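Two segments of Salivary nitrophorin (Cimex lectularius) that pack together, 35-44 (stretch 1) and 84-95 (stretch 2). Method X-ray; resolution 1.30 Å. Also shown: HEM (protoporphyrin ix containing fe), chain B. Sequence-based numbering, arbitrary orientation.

Stretch 1, residues 35-44: ETPDVIAVAV
Stretch 2 84-95: MGLTVYCLEKHL

The contact is a two-stranded antiparallel ladder, and its apolar centre lies where Val39, Ala41 and Ala43 of strand 39-44 meet Leu86, Val88 and Cys90 of strand 84-91 on one face of the sheet. The two stretches bury 674 Å² between them, and apart from Leu91 every strand residue is buried, which suits the mainly apolar sequence. These residues form the non-hydrogen-bonded pairs Val39-Cys90, Ala41-Val88 and Ala43-Leu86, whose CA atoms are 4.4 to 4.5 Å apart. Val39 and Val88, both t, meet diagonally, CG1 of Val39 lying 4.2 Å from CG1 of Val88, while Val39 CG2 reaches Cys90 SG (chi1 t) at 4.1 Å. The methyls of Ala41 and Ala43 pack against larger neighbours: Ala41 CB is 4.3 Å from Val88 CG2, and Ala43 CB is 4.1 Å from CD1 of Leu86, a t,p rotamer.

The other face carries Ile40, Val42 and Val44 against Tyr89, Thr87 and Gly85. Ile40 (m,t) packs its CB 4.3 Å from Tyr89 CB. The Tyr89 ring (chi1 m, chi2 94°) receives Val42 CG2 at its edge, 4.4 Å from CE1; Val42 is t. Opposite Val44 (m), Gly85 has no side chain, and a CB there would lie only 3.0 Å from Val44 CG2. This face also meets the heme: Val44 CG1 lies 3.6 Å from HEM CMB, and Tyr89 OH donates a hydrogen bond to the propionate oxygen HEM O2A at 2.6 Å.

Both strands are extended, with phi mostly -120° to -140° and psi 120° to 150°, and their directions differ by 168°. Paired backbone hydrogen bonds fix the register. Ile40 N to Tyr89 O is 2.9 Å and Tyr89 N to Ile40 O 2.7 Å; Val42 N to Thr87 O and Thr87 N to Val42 O are each 2.9 Å; Val44 N to Gly85 O is 2.9 Å and Gly85 N to Val44 O 3.0 Å. Between these rungs, CA-H...O contacts such as Ala41 CA to Thr87 O, 3.2 Å, supplement the ladder. A water donates to Val42 O at 2.9 Å and hydrogen-bonds Thr87 OG1 at 2.7 Å, so the hydroxyl of Thr87 (m) finds a polar partner beside the valines of this face.

At the polar edge, Leu91 N donates to Asp38 O at 2.9 Å, while Leu91 (m,t) places CD1 3.8 Å from Pro37 O. The chain then turns through the 3-10 segment 92-94, with His94 N donating a hydrogen bond to Leu91 O at 3.1 Å. The CA-to-CB bond of the buried His94 (chi1 m, chi2 -47°) points toward the other stretch, and His94 NE2 donates to OD1 of Asp38 (chi1 m, chi2 -67°) at 2.6 Å, the oxygen lying at the ring edge near its plane.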

ATOM      1  N   GLU A  35       2.173 -13.057  15.089  1.00 27.46           N
ATOM      2  CA  GLU A  35       0.947 -13.201  14.332  1.00 27.74           C
ATOM      3  C   GLU A  35       1.241 -13.934  13.031  1.00 25.52           C
ATOM      4  O   GLU A  35       2.357 -13.845  12.513  1.00 26.59           O
ATOM      5  CB  GLU A  35       0.386 -11.816  14.019  1.00 27.17           C
ATOM      6  CG  GLU A  35      -0.263 -11.134  15.223  1.00 30.28           C
ATOM      7  CD  GLU A  35      -0.408  -9.626  15.088  1.00 30.89           C
ATOM      8  OE1 GLU A  35       0.213  -9.045  14.184  1.00 32.09           O
ATOM      9  OE2 GLU A  35      -1.123  -9.020  15.918  1.00 36.90           O
ATOM     10  N   THR A  36       0.209 -14.590  12.485  1.00 26.23           N
ATOM     11  CA  THR A  36       0.298 -15.460  11.341  1.00 26.58           C
ATOM     12  C   THR A  36      -0.812 -15.103  10.338  1.00 25.50           C
ATOM     13  O   THR A  36      -1.773 -15.847  10.162  1.00 26.92           O
ATOM     14  CB  THR A  36       0.139 -16.931  11.813  1.00 29.20           C
ATOM     15  OG1 THR A  36      -0.993 -17.043  12.689  1.00 33.24           O
ATOM     16  CG2 THR A  36       1.267 -17.333  12.696  1.00 30.03           C
ATOM     17  N   PRO A  37      -0.714 -13.955   9.660  1.00 23.25           N
ATOM     18  CA  PRO A  37      -1.813 -13.549   8.815  1.00 23.11           C
ATOM     19  C   PRO A  37      -1.989 -14.466   7.660  1.00 20.52           C
ATOM     20  O   PRO A  37      -1.040 -15.062   7.162  1.00 22.39           O
ATOM     21  CB  PRO A  37      -1.386 -12.181   8.325  1.00 23.13           C
ATOM     22  CG  PRO A  37       0.070 -12.166   8.427  1.00 22.59           C
ATOM     23  CD  PRO A  37       0.370 -12.974   9.674  1.00 23.17           C
ATOM     24  N   ASP A  38      -3.211 -14.574   7.165  1.00 19.95           N
ATOM     25  CA  ASP A  38      -3.492 -15.418   6.016  1.00 20.54           C
ATOM     26  C   ASP A  38      -2.968 -14.909   4.697  1.00 21.33           C
ATOM     27  O   ASP A  38      -2.515 -15.681   3.858  1.00 21.03           O
ATOM     28  CB  ASP A  38      -4.990 -15.669   5.957  1.00 22.16           C
ATOM     29  CG  ASP A  38      -5.496 -16.306   7.206  1.00 22.13           C
ATOM     30  OD1 ASP A  38      -5.114 -17.491   7.463  1.00 25.30           O
ATOM     31  OD2 ASP A  38      -6.185 -15.670   8.038  1.00 25.29           O
ATOM     32  N   VAL A  39      -3.013 -13.580   4.521  1.00 18.93           N
ATOM     33  CA  VAL A  39      -2.583 -12.931   3.292  1.00 18.77           C
ATOM     34  C   VAL A  39      -1.656 -11.773   3.660  1.00 16.50           C
ATOM     35  O   VAL A  39      -1.914 -11.065   4.639  1.00 18.88           O
ATOM     36  CB  VAL A  39      -3.813 -12.377   2.514  1.00 18.49           C
ATOM     37  CG1 VAL A  39      -3.353 -11.631   1.297  1.00 21.16           C
ATOM     38  CG2 VAL A  39      -4.756 -13.540   2.250  1.00 21.30           C
ATOM     39  N   ILE A  40      -0.591 -11.638   2.897  1.00 17.79           N
ATOM     40  CA  ILE A  40       0.306 -10.472   3.049  1.00 17.62           C
ATOM     41  C   ILE A  40       0.545  -9.835   1.705  1.00 16.82           C
ATOM     42  O   ILE A  40       0.826 -10.522   0.710  1.00 18.47           O
ATOM     43  CB  ILE A  40       1.686 -10.932   3.603  1.00 18.41           C
ATOM     44  CG1 ILE A  40       1.577 -11.576   4.985  1.00 20.28           C
ATOM     45  CG2 ILE A  40       2.630  -9.780   3.706  1.00 18.10           C
ATOM     46  CD1 ILE A  40       2.881 -12.253   5.456  1.00 21.21           C
ATOM     47  N   ALA A  41       0.408  -8.509   1.640  1.00 15.87           N
ATOM     48  CA  ALA A  41       0.685  -7.781   0.422  1.00 16.57           C
ATOM     49  C   ALA A  41       1.742  -6.709   0.716  1.00 14.77           C
ATOM     50  O   ALA A  41       1.656  -6.048   1.760  1.00 16.31           O
ATOM     51  CB  ALA A  41      -0.543  -7.157  -0.127  1.00 17.52           C
ATOM     52  N   VAL A  42       2.700  -6.599  -0.177  1.00 15.83           N
ATOM     53  CA  VAL A  42       3.803  -5.644  -0.092  1.00 15.40           C
ATOM     54  C   VAL A  42       3.858  -4.766  -1.324  1.00 16.05           C
ATOM     55  O   VAL A  42       3.990  -5.283  -2.426  1.00 15.75           O
ATOM     56  CB  VAL A  42       5.161  -6.402   0.023  1.00 17.14           C
ATOM     57  CG1 VAL A  42       6.317  -5.415   0.173  1.00 17.62           C
ATOM     58  CG2 VAL A  42       5.093  -7.410   1.221  1.00 18.28           C
ATOM     59  N   ALA A  43       3.770  -3.462  -1.159  1.00 14.78           N
ATOM     60  CA  ALA A  43       3.794  -2.547  -2.287  1.00 16.02           C
ATOM     61  C   ALA A  43       4.945  -1.566  -2.048  1.00 15.54           C
ATOM     62  O   ALA A  43       5.125  -1.006  -0.954  1.00 17.63           O
ATOM     63  CB  ALA A  43       2.490  -1.768  -2.436  1.00 16.10           C
ATOM     64  N   VAL A  44       5.688  -1.322  -3.089  1.00 16.91           N
ATOM     65  CA  VAL A  44       6.740  -0.315  -3.057  1.00 18.51           C
ATOM     66  C   VAL A  44       6.629   0.616  -4.246  1.00 17.25           C
ATOM     67  O   VAL A  44       6.096   0.259  -5.299  1.00 18.45           O
ATOM     68  CB  VAL A  44       8.148  -0.895  -3.030  1.00 19.32           C
ATOM     69  CG1 VAL A  44       8.401  -1.513  -1.767  1.00 22.08           C
ATOM     70  CG2 VAL A  44       8.382  -1.859  -4.144  1.00 23.54           C
ATOM     71  N   MET A  84       7.090   0.821  -9.641  1.00 19.08           N
ATOM     72  CA  MET A  84       6.181   0.158  -8.687  1.00 18.59           C
ATOM     73  C   MET A  84       6.538  -1.327  -8.537  1.00 18.54           C
ATOM     74  O   MET A  84       6.997  -1.965  -9.463  1.00 20.49           O
ATOM     75  CB  MET A  84       4.728   0.209  -9.109  1.00 19.65           C
ATOM     76  CG  MET A  84       4.094   1.609  -9.192  1.00 20.62           C
ATOM     77  SD  MET A  84       2.471   1.566  -9.811  1.00 22.42           S
ATOM     78  CE  MET A  84       2.876   1.483 -11.521  1.00 24.80           C
ATOM     79  N   GLY A  85       6.245  -1.874  -7.375  1.00 18.72           N
ATOM     80  CA  GLY A  85       6.350  -3.298  -7.119  1.00 17.77           C
ATOM     81  C   GLY A  85       5.158  -3.703  -6.246  1.00 18.58           C
ATOM     82  O   GLY A  85       4.808  -3.003  -5.277  1.00 18.14           O
ATOM     83  N   LEU A  86       4.521  -4.831  -6.572  1.00 18.18           N
ATOM     84  CA  LEU A  86       3.459  -5.365  -5.748  1.00 17.12           C
ATOM     85  C   LEU A  86       3.641  -6.871  -5.659  1.00 17.24           C
ATOM     86  O   LEU A  86       3.738  -7.551  -6.681  1.00 18.79           O
ATOM     87  CB  LEU A  86       2.079  -5.111  -6.356  1.00 18.00           C
ATOM     88  CG  LEU A  86       0.840  -5.619  -5.615  1.00 17.99           C
ATOM     89  CD1 LEU A  86       0.694  -4.995  -4.211  1.00 18.42           C
ATOM     90  CD2 LEU A  86      -0.386  -5.398  -6.468  1.00 19.33           C
ATOM     91  N   THR A  87       3.636  -7.374  -4.428  1.00 17.13           N
ATOM     92  CA  THR A  87       3.752  -8.808  -4.172  1.00 17.00           C
ATOM     93  C   THR A  87       2.607  -9.200  -3.262  1.00 17.12           C
ATOM     94  O   THR A  87       2.355  -8.527  -2.262  1.00 18.41           O
ATOM     95  CB  THR A  87       5.100  -9.127  -3.540  1.00 17.47           C
ATOM     96  OG1 THR A  87       6.151  -8.587  -4.346  1.00 20.54           O
ATOM     97  CG2 THR A  87       5.298 -10.639  -3.465  1.00 19.52           C
ATOM     98  N   VAL A  88       1.980 -10.363  -3.543  1.00 18.55           N
ATOM     99  CA  VAL A  88       0.944 -10.900  -2.703  1.00 18.21           C
ATOM    100  C   VAL A  88       1.326 -12.330  -2.308  1.00 18.67           C
ATOM    101  O   VAL A  88       1.652 -13.119  -3.195  1.00 20.53           O
ATOM    102  CB  VAL A  88      -0.439 -10.868  -3.400  1.00 19.81           C
ATOM    103  CG1 VAL A  88      -1.475 -11.362  -2.474  1.00 22.28           C
ATOM    104  CG2 VAL A  88      -0.771  -9.423  -3.828  1.00 21.61           C
ATOM    105  N   TYR A  89       1.254 -12.609  -1.018  1.00 18.45           N
ATOM    106  CA  TYR A  89       1.499 -13.933  -0.460  1.00 18.84           C
ATOM    107  C   TYR A  89       0.234 -14.404   0.224  1.00 18.19           C
ATOM    108  O   TYR A  89      -0.531 -13.626   0.802  1.00 20.30           O
ATOM    109  CB  TYR A  89       2.606 -13.865   0.608  1.00 19.49           C
ATOM    110  CG  TYR A  89       3.913 -13.371   0.149  1.00 19.28           C
ATOM    111  CD1 TYR A  89       4.238 -12.041   0.283  1.00 19.45           C
ATOM    112  CD2 TYR A  89       4.850 -14.207  -0.416  1.00 19.67           C
ATOM    113  CE1 TYR A  89       5.469 -11.567  -0.120  1.00 20.48           C
ATOM    114  CE2 TYR A  89       6.084 -13.740  -0.815  1.00 21.25           C
ATOM    115  CZ  TYR A  89       6.405 -12.392  -0.659  1.00 19.33           C
ATOM    116  OH  TYR A  89       7.602 -11.901  -1.100  1.00 20.96           O
ATOM    117  N   CYS A  90       0.023 -15.739   0.195  1.00 20.74           N
ATOM    118  CA  CYS A  90      -1.087 -16.305   0.913  1.00 20.75           C
ATOM    119  C   CYS A  90      -0.651 -17.617   1.516  1.00 22.02           C
ATOM    120  O   CYS A  90       0.153 -18.310   0.918  1.00 23.61           O
ATOM    121  CB  CYS A  90      -2.266 -16.525  -0.032  1.00 22.13           C
ATOM    122  SG  CYS A  90      -3.826 -17.191   0.696  1.00 26.23           S
ATOM    123  N   LEU A  91      -1.159 -17.937   2.688  1.00 21.58           N
ATOM    124  CA  LEU A  91      -0.840 -19.267   3.271  1.00 23.03           C
ATOM    125  C   LEU A  91      -1.274 -20.342   2.300  1.00 24.81           C
ATOM    126  O   LEU A  91      -2.403 -20.330   1.798  1.00 25.08           O
ATOM    127  CB  LEU A  91      -1.483 -19.438   4.631  1.00 23.31           C
ATOM    128  CG  LEU A  91      -0.897 -18.642   5.808  1.00 23.37           C
ATOM    129  CD1 LEU A  91      -1.732 -18.818   7.016  1.00 23.45           C
ATOM    130  CD2 LEU A  91       0.544 -18.953   6.074  1.00 25.19           C
ATOM    131  N   GLU A  92      -0.348 -21.250   2.016  1.00 26.52           N
ATOM    132  CA  GLU A  92      -0.599 -22.329   1.077  1.00 27.42           C
ATOM    133  C   GLU A  92      -1.851 -23.148   1.430  1.00 27.51           C
ATOM    134  O   GLU A  92      -2.551 -23.602   0.547  1.00 27.65           O
ATOM    135  CB  GLU A  92       0.637 -23.230   1.039  1.00 27.77           C
ATOM    136  CG  GLU A  92       0.456 -24.543   0.308  1.00 30.18           C
ATOM    137  CD  GLU A  92       0.058 -24.369  -1.132  1.00 36.69           C
ATOM    138  OE1 GLU A  92       0.494 -23.360  -1.741  1.00 37.35           O
ATOM    139  OE2 GLU A  92      -0.693 -25.241  -1.635  1.00 40.34           O
ATOM    140  N   LYS A  93      -2.152 -23.292   2.706  1.00 27.16           N
ATOM    141  CA  LYS A  93      -3.319 -24.085   3.120  1.00 29.07           C
ATOM    142  C   LYS A  93      -4.678 -23.560   2.606  1.00 29.14           C
ATOM    143  O   LYS A  93      -5.647 -24.281   2.583  1.00 29.63           O
ATOM    144  CB  LYS A  93      -3.334 -24.255   4.635  1.00 29.54           C
ATOM    145  CG  LYS A  93      -3.638 -23.002   5.381  1.00 31.69           C
ATOM    146  CD  LYS A  93      -3.984 -23.283   6.816  1.00 33.08           C
ATOM    147  CE  LYS A  93      -3.956 -22.014   7.627  1.00 35.44           C
ATOM    148  NZ  LYS A  93      -3.866 -22.293   9.075  1.00 38.05           N
ATOM    149  N   HIS A  94      -4.755 -22.309   2.149  1.00 27.69           N
ATOM    150  CA  HIS A  94      -6.027 -21.760   1.688  1.00 27.51           C
ATOM    151  C   HIS A  94      -6.257 -21.954   0.187  1.00 27.15           C
ATOM    152  O   HIS A  94      -7.341 -21.665  -0.325  1.00 28.53           O
ATOM    153  CB  HIS A  94      -6.053 -20.271   2.012  1.00 25.86           C
ATOM    154  CG  HIS A  94      -5.968 -19.975   3.470  1.00 28.36           C
ATOM    155  ND1 HIS A  94      -6.726 -20.627   4.419  1.00 28.50           N
ATOM    156  CD2 HIS A  94      -5.250 -19.048   4.140  1.00 26.53           C
ATOM    157  CE1 HIS A  94      -6.476 -20.119   5.609  1.00 28.90           C
ATOM    158  NE2 HIS A  94      -5.594 -19.144   5.461  1.00 26.76           N
ATOM    159  N   LEU A  95      -5.234 -22.382  -0.527  1.00 27.10           N
ATOM    160  CA  LEU A  95      -5.241 -22.333  -1.976  1.00 28.25           C
ATOM    161  C   LEU A  95      -5.889 -23.577  -2.598  1.00 29.15           C
ATOM    162  O   LEU A  95      -5.540 -24.704  -2.251  1.00 30.04           O
ATOM    163  CB  LEU A  95      -3.841 -22.173  -2.527  1.00 29.90           C
ATOM    164  CG  LEU A  95      -3.087 -20.942  -1.987  1.00 30.19           C
ATOM    165  CD1 LEU A  95      -1.778 -20.852  -2.712  1.00 32.40           C
ATOM    166  CD2 LEU A  95      -3.860 -19.598  -2.108  1.00 27.05           C
TER
HETATM  167  CHA HEM B 300      11.235  -8.579  -5.933  1.00 23.34           C
HETATM  168  CHB HEM B 300      10.296  -5.910  -1.997  1.00 20.11           C
HETATM  169  CHC HEM B 300      13.501  -2.634  -3.467  1.00 23.61           C
HETATM  170  CHD HEM B 300      14.244  -5.049  -7.511  1.00 25.58           C
HETATM  171  C1A HEM B 300      10.715  -8.186  -4.734  1.00 21.64           C
HETATM  172  C2A HEM B 300       9.771  -8.917  -3.923  1.00 20.72           C
HETATM  173  C3A HEM B 300       9.499  -8.134  -2.847  1.00 19.99           C
HETATM  174  C4A HEM B 300      10.278  -6.933  -2.940  1.00 21.58           C
HETATM  175  CMA HEM B 300       8.578  -8.496  -1.696  1.00 21.47           C
HETATM  176  CAA HEM B 300       9.173 -10.316  -4.197  1.00 20.89           C
HETATM  177  CBA HEM B 300      10.094 -11.266  -3.384  1.00 24.12           C
HETATM  178  CGA HEM B 300       9.713 -12.724  -3.594  1.00 24.76           C
HETATM  179  O1A HEM B 300      10.084 -13.285  -4.624  1.00 26.02           O
HETATM  180  O2A HEM B 300       9.092 -13.347  -2.698  1.00 23.54           O
HETATM  181  C1B HEM B 300      11.095  -4.812  -2.059  1.00 19.88           C
HETATM  182  C2B HEM B 300      11.162  -3.780  -1.053  1.00 20.74           C
HETATM  183  C3B HEM B 300      12.048  -2.869  -1.440  1.00 21.93           C
HETATM  184  C4B HEM B 300      12.583  -3.305  -2.704  1.00 20.26           C
HETATM  185  CMB HEM B 300      10.289  -3.920   0.144  1.00 21.48           C
HETATM  186  CAB HEM B 300      12.470  -1.581  -0.752  1.00 21.23           C
HETATM  187  CBB HEM B 300      12.284  -1.404   0.563  1.00 29.84           C
HETATM  188  C1C HEM B 300      14.047  -2.975  -4.671  1.00 21.87           C
HETATM  189  C2C HEM B 300      14.975  -2.205  -5.460  1.00 23.36           C
HETATM  190  C3C HEM B 300      15.220  -2.925  -6.550  1.00 26.20           C
HETATM  191  C4C HEM B 300      14.367  -4.072  -6.551  1.00 23.98           C
HETATM  192  CMC HEM B 300      15.710  -0.930  -5.030  1.00 26.70           C
HETATM  193  CAC HEM B 300      16.171  -2.560  -7.681  1.00 28.18           C
HETATM  194  CBC HEM B 300      16.026  -1.446  -8.395  1.00 33.04           C
HETATM  195  C1D HEM B 300      13.462  -6.182  -7.464  1.00 24.11           C
HETATM  196  C2D HEM B 300      13.338  -7.115  -8.558  1.00 27.77           C
HETATM  197  C3D HEM B 300      12.447  -8.209  -8.067  1.00 26.50           C
HETATM  198  C4D HEM B 300      12.070  -7.846  -6.726  1.00 24.29           C
HETATM  199  CMD HEM B 300      14.022  -7.032  -9.923  1.00 28.07           C
HETATM  200  CAD HEM B 300      12.035  -9.420  -8.921  1.00 28.27           C
HETATM  201  CBD HEM B 300      13.289 -10.264  -9.081  1.00 30.51           C
HETATM  202  CGD HEM B 300      12.941 -11.626  -9.596  1.00 33.90           C
HETATM  203  O1D HEM B 300      13.908 -12.433  -9.785  1.00 36.29           O
HETATM  204  O2D HEM B 300      11.718 -11.873  -9.809  1.00 35.87           O
HETATM  205  NA  HEM B 300      11.031  -6.983  -4.113  1.00 23.10           N
HETATM  206  NB  HEM B 300      11.957  -4.482  -3.068  1.00 20.46           N
HETATM  207  NC  HEM B 300      13.678  -4.080  -5.378  1.00 23.09           N
HETATM  208  ND  HEM B 300      12.678  -6.642  -6.414  1.00 24.50           N
HETATM  209 FE   HEM B 300      12.452  -5.614  -4.687  1.00 24.93          FE
HETATM  210  O   HOH W   1       6.557  -5.973  -3.642  1.00 21.59           O